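Local coordinates for taurine:2-oxoglutarate aminotransferase (Bifidobacterium kashiwanohense PV20-2, PDB 6JIX), which transfers the amino group of taurine to 2-oxoglutarate, using pyridoxal 5'-phosphate as cofactor, at the interface of chains A and B. Numbering follows the deposited sequence. Chains: chain A/B, taurine:2-oxoglutarate aminotransferase.

The interface of chains A and B. Residues chain A 5-6, 11, 33-34, 44; chain B 79, 88-89, 93.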
loop_
_atom_site.group_PDB
_atom_site.type_symbol
_atom_site.label_atom_id
_atom_site.label_comp_id
_atom_site.label_asym_id
_atom_site.label_seq_id
_atom_site.Cartn_x
_atom_site.Cartn_y
_atom_site.Cartn_z
ATOM N N GLU A 5 5.140 26.577 13.719
ATOM C CA GLU A 5 5.860 25.344 13.990
ATOM C C GLU A 5 5.506 24.821 15.386
ATOM O O GLU A 5 5.252 25.595 16.314
ATOM C CB GLU A 5 7.368 25.580 13.850
ATOM C CG GLU A 5 8.209 24.313 13.727
ATOM C CD GLU A 5 9.574 24.463 14.396
ATOM O OE1 GLU A 5 10.038 23.516 15.083
ATOM O OE2 GLU A 5 10.181 25.548 14.239
ATOM N N LEU A 6 5.393 23.498 15.508
ATOM C CA LEU A 6 5.007 22.866 16.761
ATOM C C LEU A 6 6.222 22.540 17.619
ATOM O O LEU A 6 7.245 22.068 17.107
ATOM C CB LEU A 6 4.237 21.572 16.498
ATOM C CG LEU A 6 2.883 21.640 15.805
ATOM C CD1 LEU A 6 2.363 20.238 15.694
ATOM C CD2 LEU A 6 1.929 22.520 16.585
ATOM N N VAL A 11 4.072 18.250 19.572
ATOM C CA VAL A 11 4.103 17.200 18.560
ATOM C C VAL A 11 3.852 15.836 19.194
ATOM O O VAL A 11 3.093 15.018 18.657
ATOM C CB VAL A 11 5.438 17.235 17.792
ATOM C CG1 VAL A 11 5.749 15.870 17.203
ATOM C CG2 VAL A 11 5.397 18.299 16.702
ATOM N N ILE A 33 10.492 13.292 16.986
ATOM C CA ILE A 33 11.693 13.433 16.172
ATOM C C ILE A 33 11.536 14.655 15.280
ATOM O O ILE A 33 10.526 14.802 14.574
ATOM C CB ILE A 33 11.969 12.166 15.349
ATOM C CG1 ILE A 33 12.301 11.014 16.293
ATOM C CG2 ILE A 33 13.128 12.382 14.405
ATOM C CD1 ILE A 33 13.563 11.209 17.090
ATOM N N LYS A 34 12.542 15.531 15.322
ATOM C CA LYS A 34 12.509 16.847 14.693
ATOM C C LYS A 34 13.238 16.886 13.362
ATOM O O LYS A 34 12.840 17.650 12.470
ATOM C CB LYS A 34 13.110 17.888 15.655
ATOM C CG LYS A 34 13.565 19.214 15.047
ATOM C CD LYS A 34 13.759 20.252 16.154
ATOM C CE LYS A 34 13.724 21.675 15.628
ATOM N NZ LYS A 34 15.125 22.133 15.355
ATOM N N TYR A 44 13.413 16.617 19.955
ATOM C CA TYR A 44 13.310 18.066 20.006
ATOM C C TYR A 44 14.185 18.692 21.087
ATOM O O TYR A 44 14.345 19.920 21.092
ATOM C CB TYR A 44 11.854 18.487 20.181
ATOM C CG TYR A 44 11.058 18.508 18.882
ATOM C CD1 TYR A 44 10.494 17.341 18.368
ATOM C CD2 TYR A 44 10.856 19.690 18.180
ATOM C CE1 TYR A 44 9.742 17.361 17.190
ATOM C CE2 TYR A 44 10.118 19.715 16.999
ATOM C CZ TYR A 44 9.558 18.549 16.511
ATOM O OH TYR A 44 8.826 18.556 15.343
ATOM N N MET B 79 13.137 16.117 6.600
ATOM C CA MET B 79 13.096 14.701 6.945
ATOM C C MET B 79 12.081 14.003 6.050
ATOM O O MET B 79 10.872 14.195 6.227
ATOM C CB MET B 79 12.720 14.535 8.409
ATOM C CG MET B 79 13.056 13.218 9.003
ATOM S SD MET B 79 12.662 13.286 10.766
ATOM C CE MET B 79 11.178 14.295 10.751
ATOM N N SER B 88 6.004 12.915 14.548
ATOM C CA SER B 88 6.561 13.974 13.708
ATOM C C SER B 88 5.520 15.075 13.540
ATOM O O SER B 88 4.319 14.832 13.671
ATOM C CB SER B 88 6.994 13.459 12.328
ATOM O OG SER B 88 5.868 13.168 11.509
ATOM N N GLU B 89 5.979 16.303 13.269
ATOM C CA GLU B 89 5.024 17.399 13.118
ATOM C C GLU B 89 3.986 17.102 12.043
ATOM O O GLU B 89 2.779 17.154 12.343
ATOM C CB GLU B 89 5.761 18.716 12.851
ATOM C CG GLU B 89 4.841 19.909 12.518
ATOM C CD GLU B 89 5.557 21.254 12.591
ATOM O OE1 GLU B 89 5.110 22.196 11.908
ATOM O OE2 GLU B 89 6.554 21.383 13.336
ATOM N N ARG B 93 0.110 16.807 13.017
ATOM C CA ARG B 93 -0.810 17.846 12.573
ATOM C C ARG B 93 -1.901 17.283 11.666
ATOM O O ARG B 93 -3.057 17.720 11.733
ATOM C CB ARG B 93 -0.041 18.966 11.874
ATOM C CG ARG B 93 -0.686 20.318 12.049
ATOM C CD ARG B 93 -0.151 21.316 11.044
ATOM N NE ARG B 93 1.192 21.775 11.390
ATOM C CZ ARG B 93 1.440 22.649 12.356
ATOM N NH1 ARG B 93 0.434 23.149 13.061
ATOM N NH2 ARG B 93 2.686 23.025 12.610
HETATM O O HOH W 1 8.940 16.792 13.287
#
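The N-terminal end of helix 89-102 of chain B packs against the N-terminal segment of chain A, including helix 8-18; strand 33-37 is met by loop residue B:Met79 and through a water. B:Glu89 is the first residue of its helix and reaches between A:Leu6, A:Val11 and A:Tyr44. Its CG stands anti to the backbone N (chi1 173°) and the chain runs on extended, which carries the carboxylate up to the backbone of A:Leu6. There B:Glu89 OE2 accepts a weak hydrogen bond from A:Leu6 N at 3.2 Å. The other carboxylate oxygen, B:Glu89 OE1, forms a salt bridge within chain B to B:Arg93 NH2 at 2.7 Å. OE1 lies in the guanidinium plane, but the arginine meets it from above the carboxylate plane. A:Leu6 packs on one face of the same guanidinium, with CD1 offset toward its rim. The aliphatic part of B:Glu89 crosses A:Val11 at about a right angle, CG2 of the valine lying 3.7 Å from CA of the glutamate. A:Glu5 brings a second carboxylate near, its OE1 4.4 Å from OE2 of B:Glu89, and B:Arg93 may offset this like charge. Water 1 bridges the chains. It is hydrogen-bonded to B:Glu89 N at 3.0 Å on one side, and to the hydroxyl A:Tyr44 OH and the carbonyl A:Ile33 O on the other. Farther along, A:Ile33 CG2 touches the sulfur B:Met79 SD at 3.8 Å. With B:Glu89 cut back to an alanine, A:Leu6 N would probably lose its weak acceptor across the interface, and B:Arg93 its carboxylate mate, leaving the arginine free to turn away from A:Leu6. The patch ties the N-terminal segment of one subunit to its partner and, with its two-fold twin, likely supports the dimer typical of class-III aminotransferases.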